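Local coordinates for protein SAM-dependent methyltransferase (Anabaena variabilis ATCC 29413, PDB 3GGD) that probably transfers a methyl group from S-adenosyl-L-methionine to an acceptor substrate, and binds the by-product S-adenosyl-L-homocysteine, at residues Gln21-Thr26 against Gly83-Lys88; Phe63-Gly68 against Ile103-Leu108; Ile13-Ala18 against Asp109-Glu114. One frame throughout, in Å; residues are numbered along the deposited sequence.

All three contacts touch the same S-adenosyl-L-homocysteine. The centre of interaction 1 is about 9 Å from that of interaction 2 and about 12 Å from that of interaction 3; the centres of interactions 2 and 3 are about 14 Å apart. Interactions 1 and 3 both use helix 15-29, while interactions 1 and 2 use the neighbouring parallel strands 81-85 and 103-107. Along the chain the order is 13-18, 21-26, 63-68, 83-88, 103-108, 109-114, so interaction 3 spans the other two and interactions 1 and 2 interleave. This part of the pocket is built from the N-terminal helix and the loops after strands 60-63, 81-85 and 103-107 of a Rossmann-like sheet.

Interaction 1 (Gln21-Thr26 against Gly83-Lys88); sequences QYWNKT and GLDVSK. With SAH (S-adenosyl-L-homocysteine), chain E.
At the ribose end of the S-adenosyl-L-homocysteine pocket, Trp23 and Asp85 hold the sugar between them; an acidic residue at the end of the second strand is the usual ribose ligand of class I methyltransferases. The carboxylate takes both hydroxyls in a forked arrangement: ligand O2' donates to Asp85 OD1 at 2.7 Å, and ligand O3' donates to Asp85 OD2 at 2.7 Å. With CG anti to the backbone N (chi1 -156°), Asp85 turns its carboxylate to the sugar, and OD1 also accepts from Ser87 N at 2.9 Å on its anti lone pair, closing an Asx turn. OD2 has a second donor in Gly66 N.

Trp23 comes from helix 15-29 with the edge of its indole to the sugar. Its NE1 donates to ligand O3' at 3.0 Å, with a bent N-H...O angle of 143°, and only weakly to O2'. Tyr22 CE2 lies over the centre of one face of the indole. Closer to the helix, Ser87 OG sits 3.2 Å from Trp23 CB; that hydroxyl is bonded to Glu20 and to Ala90 N, where it caps helix 88-97. Val86 CG1 rests on the adenine, 3.5 Å from its C4.

Putting an alanine here in place of Asp85 is likely to leave both ribose hydroxyls without their acceptors and the turn at Ser87 N without its anchor. Since O3' gives its proton to the carboxylate while accepting from the indole, the pair reads the vicinal diol from two directions, which would fix the sugar's position and orientation.

Interaction 2 (Phe63-Gly68 against Ile103-Leu108); sequences FACGNG and ISYRLL. With SAH (S-adenosyl-L-homocysteine), chain E; EDO (1,2-ethanediol), chain S; SO4 (sulfate ion), chain H.
Two side-chain pairs, Phe63 with Leu108 and Cys65 with Tyr105, join the loop after strand 60-63 to strand 103-107 and the residue that follows it, reaching past the intervening strand 81-85. Phe63 and Leu108 cross at about a right angle. One methyl does the touching: Leu108 CD2 lies 3.6 Å from Phe63 CE2 and 3.8 Å from Phe63 CZ. Phe63 has CG anti to its backbone N (chi1 -168°), which brings the ring over to Leu108; Leu145, Leu149 and Leu152 of helix 142-153 also touch it.

Cys65 meets Tyr105 differently. Its sulfur stands at the ring edge, 77° off the ring normal and 5.1 Å from the centroid, with Cys65 SG to Tyr105 CD1 at 4.0 Å: a sulfur-aromatic contact made near the ring plane. A face of the same ring carries Ile103 CG2 from its own strand. Further out, Tyr105 OH comes to 3.8 Å from Gly68 CA, while its hydrogen bond goes to Asn98 O. A CB on Gly68 would run into that hydroxyl.

The turn from Cys65 to Gly68 is type II', with Gly66 at its first corner. A side chain on Gly66 would collide with the homocysteine part of the ligand, whose amino N donates to Ala64 O at 2.7 Å. This is the glycine-rich loop of the Rossmann-like methyltransferases. On the strand side, Leu108 O lies 3.3 Å from ligand C2. Between the two segments the contact is apolar and sulfur-aromatic and needs none of the loop's backbone polar groups, so Ala64 O can serve the ligand's amino group.

Interaction 3 (Ile13-Ala18 against Asp109-Glu114); sequences INVADA and DGLVPE. With SAH (S-adenosyl-L-homocysteine), chain E.
Val15 and Ala16, in the first turn of helix 15-29, lean on Leu111 and Asp109 beside the adenine of S-adenosyl-L-homocysteine. Asn14 starts that turn as its N-cap: Asn14 OD1 accepts from Asp17 N at 3.0 Å, holding the helix end that presents the next two residues. Val15 then crosses Leu111 at about a right angle, its CB 3.9 Å from Leu111 CD1. Because CG1 is anti to the backbone N (chi1 169°), that methyl goes to the ligand instead, 3.5 Å from N7. Ala16 follows, with its CB 3.7 Å from Asp109 OD2; Val86 also packs on both of these residues.

The other carboxylate oxygen, Asp109 OD1, does double work. It accepts from ligand N6 at 3.0 Å and, from above the carboxylate plane, from Leu111 N at 2.9 Å, forming an Asx turn within the type I turn 109-112. Alongside, Gly110 N donates nearly straight (170°) to ligand N1 at 2.8 Å. A carboxylate taking the 6-amino group, with the following backbone N-H on N1, is how class I methyltransferases commonly recognise adenine after the third strand; here the first turn of helix 15-29 packs beside it.

Interaction 1 (Gln21-Thr26 against Gly83-Lys88)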
loop_
_atom_site.group_PDB
_atom_site.type_symbol
_atom_site.label_atom_id
_atom_site.label_comp_id
_atom_site.label_asym_id
_atom_site.label_seq_id
_atom_site.Cartn_x
_atom_site.Cartn_y
_atom_site.Cartn_z
ATOM N N GLN A 21 -13.655 4.885 -7.593
ATOM C CA GLN A 21 -14.978 5.188 -7.014
ATOM C C GLN A 21 -14.838 5.531 -5.515
ATOM O O GLN A 21 -15.389 6.540 -5.026
ATOM C CB GLN A 21 -15.954 4.045 -7.239
ATOM C CG GLN A 21 -17.413 4.481 -6.957
ATOM C CD GLN A 21 -18.428 3.313 -6.936
ATOM O OE1 GLN A 21 -18.208 2.269 -6.264
ATOM N NE2 GLN A 21 -19.528 3.489 -7.657
ATOM N N TYR A 22 -14.012 4.750 -4.811
ATOM C CA TYR A 22 -13.770 5.014 -3.403
ATOM C C TYR A 22 -13.135 6.388 -3.164
ATOM O O TYR A 22 -13.596 7.160 -2.321
ATOM C CB TYR A 22 -12.845 3.962 -2.804
ATOM C CG TYR A 22 -12.354 4.344 -1.427
ATOM C CD1 TYR A 22 -13.186 4.197 -0.290
ATOM C CD2 TYR A 22 -11.087 4.880 -1.250
ATOM C CE1 TYR A 22 -12.760 4.544 0.970
ATOM C CE2 TYR A 22 -10.643 5.240 0.035
ATOM C CZ TYR A 22 -11.475 5.071 1.131
ATOM O OH TYR A 22 -11.033 5.426 2.376
ATOM N N TRP A 23 -12.073 6.673 -3.913
ATOM C CA TRP A 23 -11.334 7.915 -3.725
ATOM C C TRP A 23 -12.136 9.100 -4.168
ATOM O O TRP A 23 -12.102 10.144 -3.526
ATOM C CB TRP A 23 -9.986 7.869 -4.425
ATOM C CG TRP A 23 -8.913 7.164 -3.653
ATOM C CD1 TRP A 23 -8.220 6.040 -4.037
ATOM C CD2 TRP A 23 -8.368 7.545 -2.375
ATOM N NE1 TRP A 23 -7.288 5.720 -3.097
ATOM C CE2 TRP A 23 -7.363 6.617 -2.059
ATOM C CE3 TRP A 23 -8.634 8.590 -1.478
ATOM C CZ2 TRP A 23 -6.599 6.712 -0.902
ATOM C CZ3 TRP A 23 -7.892 8.670 -0.294
ATOM C CH2 TRP A 23 -6.885 7.746 -0.020
ATOM N N ASN A 24 -12.911 8.953 -5.229
ATOM C CA ASN A 24 -13.755 10.077 -5.624
ATOM C C ASN A 24 -14.840 10.381 -4.554
ATOM O O ASN A 24 -15.157 11.547 -4.269
ATOM C CB ASN A 24 -14.409 9.861 -6.967
ATOM C CG ASN A 24 -14.986 11.165 -7.535
ATOM O OD1 ASN A 24 -16.188 11.325 -7.598
ATOM N ND2 ASN A 24 -14.126 12.110 -7.880
ATOM N N LYS A 25 -15.404 9.332 -3.970
ATOM C CA LYS A 25 -16.361 9.514 -2.889
ATOM C C LYS A 25 -15.686 10.201 -1.710
ATOM O O LYS A 25 -16.259 11.109 -1.091
ATOM C CB LYS A 25 -16.950 8.179 -2.441
ATOM C CG LYS A 25 -17.794 8.333 -1.201
ATOM C CD LYS A 25 -18.054 7.085 -0.494
ATOM C CE LYS A 25 -16.861 6.500 0.186
ATOM N NZ LYS A 25 -17.287 5.057 0.355
ATOM N N THR A 26 -14.464 9.766 -1.397
ATOM C CA THR A 26 -13.666 10.378 -0.333
ATOM C C THR A 26 -13.364 11.853 -0.596
ATOM O O THR A 26 -13.563 12.698 0.293
ATOM C CB THR A 26 -12.409 9.549 -0.117
ATOM O OG1 THR A 26 -12.820 8.211 0.182
ATOM C CG2 THR A 26 -11.530 10.126 0.989
ATOM N N GLY A 83 5.133 9.691 -6.438
ATOM C CA GLY A 83 3.954 9.031 -5.880
ATOM C C GLY A 83 3.095 8.500 -7.024
ATOM O O GLY A 83 2.650 9.254 -7.892
ATOM N N LEU A 84 2.914 7.188 -7.057
ATOM C CA LEU A 84 2.133 6.544 -8.109
ATOM C C LEU A 84 0.842 5.952 -7.516
ATOM O O LEU A 84 0.858 5.315 -6.450
ATOM C CB LEU A 84 2.938 5.431 -8.760
ATOM C CG LEU A 84 4.248 5.804 -9.483
ATOM C CD1 LEU A 84 4.911 4.486 -9.993
ATOM C CD2 LEU A 84 4.016 6.809 -10.584
ATOM N N ASP A 85 -0.267 6.131 -8.230
ATOM C CA ASP A 85 -1.518 5.527 -7.826
ATOM C C ASP A 85 -2.398 5.349 -9.051
ATOM O O ASP A 85 -2.312 6.129 -10.026
ATOM C CB ASP A 85 -2.222 6.368 -6.755
ATOM C CG ASP A 85 -3.191 5.541 -5.909
ATOM O OD1 ASP A 85 -4.345 5.293 -6.371
ATOM O OD2 ASP A 85 -2.795 5.126 -4.775
ATOM N N VAL A 86 -3.255 4.339 -8.999
ATOM C CA VAL A 86 -4.232 4.089 -10.057
ATOM C C VAL A 86 -5.355 5.116 -10.105
ATOM O O VAL A 86 -5.959 5.300 -11.164
ATOM C CB VAL A 86 -4.881 2.662 -9.906
ATOM C CG1 VAL A 86 -5.901 2.598 -8.760
ATOM C CG2 VAL A 86 -5.500 2.176 -11.233
ATOM N N SER A 87 -5.605 5.815 -8.983
ATOM C CA SER A 87 -6.752 6.689 -8.863
ATOM C C SER A 87 -6.428 8.149 -9.063
ATOM O O SER A 87 -5.641 8.730 -8.290
ATOM C CB SER A 87 -7.395 6.541 -7.457
ATOM O OG SER A 87 -8.399 7.543 -7.226
ATOM N N LYS A 88 -7.121 8.774 -10.023
ATOM C CA LYS A 88 -6.945 10.198 -10.252
ATOM C C LYS A 88 -7.466 11.030 -9.084
ATOM O O LYS A 88 -6.923 12.098 -8.789
ATOM C CB LYS A 88 -7.575 10.630 -11.577
ATOM C CG LYS A 88 -9.059 10.479 -11.628
ATOM C CD LYS A 88 -9.660 10.995 -12.926
ATOM C CE LYS A 88 -11.168 10.668 -12.931
ATOM N NZ LYS A 88 -11.782 11.082 -14.197
HETATM N N SAH E . -0.007 3.578 0.563
HETATM C CA SAH E . -1.140 4.473 0.917
HETATM C CB SAH E . -2.514 3.945 0.453
HETATM C CG SAH E . -2.974 2.546 0.901
HETATM S SD SAH E . -4.640 2.137 0.346
HETATM C C SAH E . -1.188 4.754 2.412
HETATM O O SAH E . -1.795 5.767 2.844
HETATM O OXT SAH E . -0.660 3.980 3.209
HETATM C "C5'" SAH E . -4.285 1.221 -1.126
HETATM C "C4'" SAH E . -3.937 2.137 -2.336
HETATM O "O4'" SAH E . -3.628 1.321 -3.492
HETATM C "C3'" SAH E . -5.043 3.091 -2.821
HETATM O "O3'" SAH E . -4.605 4.436 -2.905
HETATM C "C2'" SAH E . -5.392 2.591 -4.217
HETATM O "O2'" SAH E . -5.955 3.568 -5.118
HETATM C "C1'" SAH E . -4.081 1.975 -4.669
HETATM N N9 SAH E . -4.223 1.022 -5.777
HETATM C C8 SAH E . -5.197 0.076 -5.870
HETATM N N7 SAH E . -5.025 -0.649 -6.987
HETATM C C5 SAH E . -3.923 -0.142 -7.620
HETATM C C6 SAH E . -3.248 -0.427 -8.881
HETATM N N6 SAH E . -3.781 -1.418 -9.632
HETATM N N1 SAH E . -2.181 0.296 -9.252
HETATM C C2 SAH E . -1.721 1.310 -8.452
HETATM N N3 SAH E . -2.320 1.617 -7.302
HETATM C C4 SAH E . -3.411 0.964 -6.857
#

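Interaction 2 (Phe63-Gly68 against Ile103-Leu108)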
loop_
_atom_site.group_PDB
_atom_site.type_symbol
_atom_site.label_atom_id
_atom_site.label_comp_id
_atom_site.label_asym_id
_atom_site.label_seq_id
_atom_site.Cartn_x
_atom_site.Cartn_y
_atom_site.Cartn_z
ATOM N N PHE A 63 4.708 3.616 -4.061
ATOM C CA PHE A 63 3.845 2.859 -4.957
ATOM C C PHE A 63 2.463 2.672 -4.313
ATOM O O PHE A 63 2.383 2.136 -3.203
ATOM C CB PHE A 63 4.422 1.466 -5.249
ATOM C CG PHE A 63 3.713 0.814 -6.363
ATOM C CD1 PHE A 63 2.490 0.203 -6.149
ATOM C CD2 PHE A 63 4.183 0.954 -7.655
ATOM C CE1 PHE A 63 1.771 -0.328 -7.192
ATOM C CE2 PHE A 63 3.465 0.420 -8.730
ATOM C CZ PHE A 63 2.241 -0.202 -8.496
ATOM N N ALA A 64 1.392 3.109 -4.995
ATOM C CA ALA A 64 0.014 3.085 -4.430
ATOM C C ALA A 64 -0.037 4.079 -3.248
ATOM O O ALA A 64 -0.419 3.764 -2.112
ATOM C CB ALA A 64 -0.450 1.623 -4.023
ATOM N N CYS A 65 0.410 5.292 -3.530
ATOM C CA CYS A 65 0.584 6.327 -2.524
ATOM C C CYS A 65 -0.706 6.925 -1.930
ATOM O O CYS A 65 -0.651 7.715 -0.964
ATOM C CB CYS A 65 1.432 7.452 -3.114
ATOM S SG CYS A 65 0.607 8.324 -4.503
ATOM N N GLY A 66 -1.861 6.613 -2.520
ATOM C CA GLY A 66 -3.130 7.125 -1.998
ATOM C C GLY A 66 -3.128 8.653 -1.989
ATOM O O GLY A 66 -2.702 9.289 -2.966
ATOM N N ASN A 67 -3.551 9.235 -0.871
ATOM C CA ASN A 67 -3.635 10.683 -0.719
ATOM C C ASN A 67 -2.348 11.358 -0.314
ATOM O O ASN A 67 -2.340 12.558 0.015
ATOM C CB ASN A 67 -4.750 11.089 0.254
ATOM C CG ASN A 67 -4.543 10.536 1.645
ATOM O OD1 ASN A 67 -3.565 9.857 1.898
ATOM N ND2 ASN A 67 -5.465 10.819 2.545
ATOM N N GLY A 68 -1.258 10.607 -0.309
ATOM C CA GLY A 68 0.062 11.207 -0.141
ATOM C C GLY A 68 0.534 11.550 1.242
ATOM O O GLY A 68 1.555 12.215 1.388
ATOM N N ILE A 103 8.411 16.215 -5.062
ATOM C CA ILE A 103 7.455 15.144 -5.286
ATOM C C ILE A 103 6.764 15.313 -6.647
ATOM O O ILE A 103 6.319 16.402 -6.970
ATOM C CB ILE A 103 6.293 15.132 -4.269
ATOM C CG1 ILE A 103 6.785 14.832 -2.844
ATOM C CG2 ILE A 103 5.251 14.058 -4.679
ATOM C CD1 ILE A 103 5.685 15.030 -1.718
ATOM N N SER A 104 6.700 14.240 -7.419
ATOM C CA SER A 104 5.851 14.182 -8.599
ATOM C C SER A 104 4.793 13.114 -8.347
ATOM O O SER A 104 5.099 12.033 -7.857
ATOM C CB SER A 104 6.646 13.830 -9.842
ATOM O OG SER A 104 7.641 14.802 -10.084
ATOM N N TYR A 105 3.539 13.446 -8.608
ATOM C CA TYR A 105 2.452 12.468 -8.526
ATOM C C TYR A 105 2.105 12.067 -9.941
ATOM O O TYR A 105 1.929 12.923 -10.785
ATOM C CB TYR A 105 1.224 13.020 -7.834
ATOM C CG TYR A 105 1.430 13.186 -6.342
ATOM C CD1 TYR A 105 1.553 12.075 -5.523
ATOM C CD2 TYR A 105 1.491 14.438 -5.769
ATOM C CE1 TYR A 105 1.750 12.207 -4.158
ATOM C CE2 TYR A 105 1.668 14.592 -4.389
ATOM C CZ TYR A 105 1.804 13.478 -3.602
ATOM O OH TYR A 105 1.985 13.618 -2.275
ATOM N N ARG A 106 1.956 10.779 -10.192
ATOM C CA ARG A 106 1.683 10.314 -11.536
ATOM C C ARG A 106 0.753 9.098 -11.517
ATOM O O ARG A 106 0.869 8.221 -10.648
ATOM C CB ARG A 106 3.012 9.991 -12.199
ATOM C CG ARG A 106 2.898 9.340 -13.525
ATOM C CD ARG A 106 4.202 9.570 -14.278
ATOM N NE ARG A 106 4.239 8.856 -15.554
ATOM C CZ ARG A 106 5.250 8.922 -16.404
ATOM N NH1 ARG A 106 6.300 9.679 -16.113
ATOM N NH2 ARG A 106 5.216 8.211 -17.530
ATOM N N LEU A 107 -0.177 9.069 -12.467
ATOM C CA LEU A 107 -1.117 7.970 -12.594
ATOM C C LEU A 107 -0.360 6.738 -13.045
ATOM O O LEU A 107 0.513 6.818 -13.896
ATOM C CB LEU A 107 -2.201 8.280 -13.631
ATOM C CG LEU A 107 -3.309 9.275 -13.271
ATOM C CD1 LEU A 107 -4.091 9.620 -14.518
ATOM C CD2 LEU A 107 -4.231 8.728 -12.180
ATOM N N LEU A 108 -0.653 5.610 -12.417
ATOM C CA LEU A 108 -0.130 4.322 -12.886
ATOM C C LEU A 108 -0.980 3.196 -12.332
ATOM O O LEU A 108 -1.350 3.193 -11.147
ATOM C CB LEU A 108 1.362 4.096 -12.518
ATOM C CG LEU A 108 1.988 2.723 -12.906
ATOM C CD1 LEU A 108 3.453 2.863 -13.440
ATOM C CD2 LEU A 108 1.950 1.772 -11.750
HETATM N N SAH E . -0.007 3.578 0.563
HETATM C CA SAH E . -1.140 4.473 0.917
HETATM C CB SAH E . -2.514 3.945 0.453
HETATM C CG SAH E . -2.974 2.546 0.901
HETATM S SD SAH E . -4.640 2.137 0.346
HETATM C C SAH E . -1.188 4.754 2.412
HETATM O O SAH E . -1.795 5.767 2.844
HETATM O OXT SAH E . -0.660 3.980 3.209
HETATM C "C5'" SAH E . -4.285 1.221 -1.126
HETATM C "C4'" SAH E . -3.937 2.137 -2.336
HETATM O "O4'" SAH E . -3.628 1.321 -3.492
HETATM C "C3'" SAH E . -5.043 3.091 -2.821
HETATM O "O3'" SAH E . -4.605 4.436 -2.905
HETATM C "C2'" SAH E . -5.392 2.591 -4.217
HETATM O "O2'" SAH E . -5.955 3.568 -5.118
HETATM C "C1'" SAH E . -4.081 1.975 -4.669
HETATM N N9 SAH E . -4.223 1.022 -5.777
HETATM C C8 SAH E . -5.197 0.076 -5.870
HETATM N N7 SAH E . -5.025 -0.649 -6.987
HETATM C C5 SAH E . -3.923 -0.142 -7.620
HETATM C C6 SAH E . -3.248 -0.427 -8.881
HETATM N N6 SAH E . -3.781 -1.418 -9.632
HETATM N N1 SAH E . -2.181 0.296 -9.252
HETATM C C2 SAH E . -1.721 1.310 -8.452
HETATM N N3 SAH E . -2.320 1.617 -7.302
HETATM C C4 SAH E . -3.411 0.964 -6.857
HETATM C C1 EDO S . 3.089 5.308 -17.394
HETATM O O1 EDO S . 2.922 5.821 -18.708
HETATM C C2 EDO S . 1.802 5.655 -16.637
HETATM O O2 EDO S . 2.056 6.780 -15.782
HETATM S S SO4 H . 7.908 11.247 -13.590
HETATM O O1 SO4 H . 9.185 11.757 -13.071
HETATM O O2 SO4 H . 6.797 11.405 -12.654
HETATM O O3 SO4 H . 8.097 9.841 -13.914
HETATM O O4 SO4 H . 7.543 11.979 -14.804
#

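Interaction 3 (Ile13-Ala18 against Asp109-Glu114)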
loop_
_atom_site.group_PDB
_atom_site.type_symbol
_atom_site.label_atom_id
_atom_site.label_comp_id
_atom_site.label_asym_id
_atom_site.label_seq_id
_atom_site.Cartn_x
_atom_site.Cartn_y
_atom_site.Cartn_z
ATOM N N ILE A 13 -14.229 -7.668 -9.036
ATOM C CA ILE A 13 -14.254 -6.240 -9.327
ATOM C C ILE A 13 -13.262 -5.849 -10.404
ATOM O O ILE A 13 -12.333 -6.581 -10.715
ATOM C CB ILE A 13 -13.895 -5.376 -8.071
ATOM C CG1 ILE A 13 -12.584 -5.852 -7.451
ATOM C CG2 ILE A 13 -14.974 -5.434 -7.035
ATOM C CD1 ILE A 13 -11.994 -4.862 -6.387
ATOM N N ASN A 14 -13.488 -4.669 -10.956
ATOM C CA ASN A 14 -12.504 -3.987 -11.745
ATOM C C ASN A 14 -11.770 -3.140 -10.719
ATOM O O ASN A 14 -12.333 -2.180 -10.177
ATOM C CB ASN A 14 -13.154 -3.113 -12.808
ATOM C CG ASN A 14 -12.131 -2.430 -13.671
ATOM O OD1 ASN A 14 -11.311 -1.641 -13.191
ATOM N ND2 ASN A 14 -12.157 -2.744 -14.965
ATOM N N VAL A 15 -10.521 -3.525 -10.437
ATOM C CA VAL A 15 -9.757 -2.931 -9.370
ATOM C C VAL A 15 -9.576 -1.408 -9.556
ATOM O O VAL A 15 -9.786 -0.639 -8.603
ATOM C CB VAL A 15 -8.383 -3.661 -9.205
ATOM C CG1 VAL A 15 -7.419 -2.880 -8.246
ATOM C CG2 VAL A 15 -8.601 -5.133 -8.760
ATOM N N ALA A 16 -9.186 -0.979 -10.765
ATOM C CA ALA A 16 -8.967 0.455 -11.069
ATOM C C ALA A 16 -10.242 1.254 -10.808
ATOM O O ALA A 16 -10.213 2.259 -10.109
ATOM C CB ALA A 16 -8.486 0.649 -12.545
ATOM N N ASP A 17 -11.356 0.769 -11.345
ATOM C CA ASP A 17 -12.651 1.418 -11.181
ATOM C C ASP A 17 -13.121 1.503 -9.729
ATOM O O ASP A 17 -13.626 2.543 -9.270
ATOM C CB ASP A 17 -13.709 0.675 -11.992
ATOM C CG ASP A 17 -13.568 0.876 -13.507
ATOM O OD1 ASP A 17 -12.736 1.700 -13.964
ATOM O OD2 ASP A 17 -14.322 0.203 -14.238
ATOM N N ALA A 18 -12.956 0.405 -8.997
ATOM C CA ALA A 18 -13.435 0.347 -7.607
ATOM C C ALA A 18 -12.706 1.382 -6.744
ATOM O O ALA A 18 -13.332 2.147 -5.976
ATOM C CB ALA A 18 -13.264 -1.065 -7.056
ATOM N N ASP A 109 -1.252 2.235 -13.194
ATOM C CA ASP A 109 -1.975 1.046 -12.832
ATOM C C ASP A 109 -1.024 -0.134 -12.772
ATOM O O ASP A 109 -0.553 -0.603 -13.815
ATOM C CB ASP A 109 -3.111 0.792 -13.867
ATOM C CG ASP A 109 -4.061 -0.338 -13.446
ATOM O OD1 ASP A 109 -3.658 -1.202 -12.622
ATOM O OD2 ASP A 109 -5.223 -0.340 -13.920
ATOM N N GLY A 110 -0.790 -0.635 -11.554
ATOM C CA GLY A 110 0.092 -1.770 -11.310
ATOM C C GLY A 110 -0.303 -3.079 -12.001
ATOM O O GLY A 110 0.525 -3.989 -12.131
ATOM N N LEU A 111 -1.563 -3.154 -12.458
ATOM C CA LEU A 111 -2.064 -4.332 -13.132
ATOM C C LEU A 111 -1.861 -4.208 -14.632
ATOM O O LEU A 111 -2.236 -5.099 -15.349
ATOM C CB LEU A 111 -3.541 -4.608 -12.774
ATOM C CG LEU A 111 -3.783 -4.790 -11.260
ATOM C CD1 LEU A 111 -5.300 -5.158 -11.015
ATOM C CD2 LEU A 111 -2.871 -5.867 -10.679
ATOM N N VAL A 112 -1.187 -3.147 -15.086
ATOM C CA VAL A 112 -0.892 -2.952 -16.521
ATOM C C VAL A 112 0.614 -2.714 -16.628
ATOM O O VAL A 112 1.061 -1.556 -16.612
ATOM C CB VAL A 112 -1.710 -1.778 -17.130
ATOM C CG1 VAL A 112 -1.536 -1.694 -18.702
ATOM C CG2 VAL A 112 -3.209 -1.929 -16.807
ATOM N N PRO A 113 1.409 -3.803 -16.673
ATOM C CA PRO A 113 2.874 -3.677 -16.562
ATOM C C PRO A 113 3.565 -2.828 -17.620
ATOM O O PRO A 113 4.612 -2.314 -17.357
ATOM C CB PRO A 113 3.367 -5.136 -16.579
ATOM C CG PRO A 113 2.170 -5.899 -15.986
ATOM C CD PRO A 113 1.023 -5.220 -16.751
ATOM N N GLU A 114 2.953 -2.627 -18.760
ATOM C CA GLU A 114 3.483 -1.698 -19.753
ATOM C C GLU A 114 3.638 -0.259 -19.195
ATOM O O GLU A 114 4.528 0.478 -19.616
ATOM C CB GLU A 114 2.568 -1.681 -20.969
ATOM C CG GLU A 114 2.977 -0.645 -22.006
HETATM N N SAH E . -0.007 3.578 0.563
HETATM C CA SAH E . -1.140 4.473 0.917
HETATM C CB SAH E . -2.514 3.945 0.453
HETATM C CG SAH E . -2.974 2.546 0.901
HETATM S SD SAH E . -4.640 2.137 0.346
HETATM C C SAH E . -1.188 4.754 2.412
HETATM O O SAH E . -1.795 5.767 2.844
HETATM O OXT SAH E . -0.660 3.980 3.209
HETATM C "C5'" SAH E . -4.285 1.221 -1.126
HETATM C "C4'" SAH E . -3.937 2.137 -2.336
HETATM O "O4'" SAH E . -3.628 1.321 -3.492
HETATM C "C3'" SAH E . -5.043 3.091 -2.821
HETATM O "O3'" SAH E . -4.605 4.436 -2.905
HETATM C "C2'" SAH E . -5.392 2.591 -4.217
HETATM O "O2'" SAH E . -5.955 3.568 -5.118
HETATM C "C1'" SAH E . -4.081 1.975 -4.669
HETATM N N9 SAH E . -4.223 1.022 -5.777
HETATM C C8 SAH E . -5.197 0.076 -5.870
HETATM N N7 SAH E . -5.025 -0.649 -6.987
HETATM C C5 SAH E . -3.923 -0.142 -7.620
HETATM C C6 SAH E . -3.248 -0.427 -8.881
HETATM N N6 SAH E . -3.781 -1.418 -9.632
HETATM N N1 SAH E . -2.181 0.296 -9.252
HETATM C C2 SAH E . -1.721 1.310 -8.452
HETATM N N3 SAH E . -2.320 1.617 -7.302
HETATM C C4 SAH E . -3.411 0.964 -6.857
#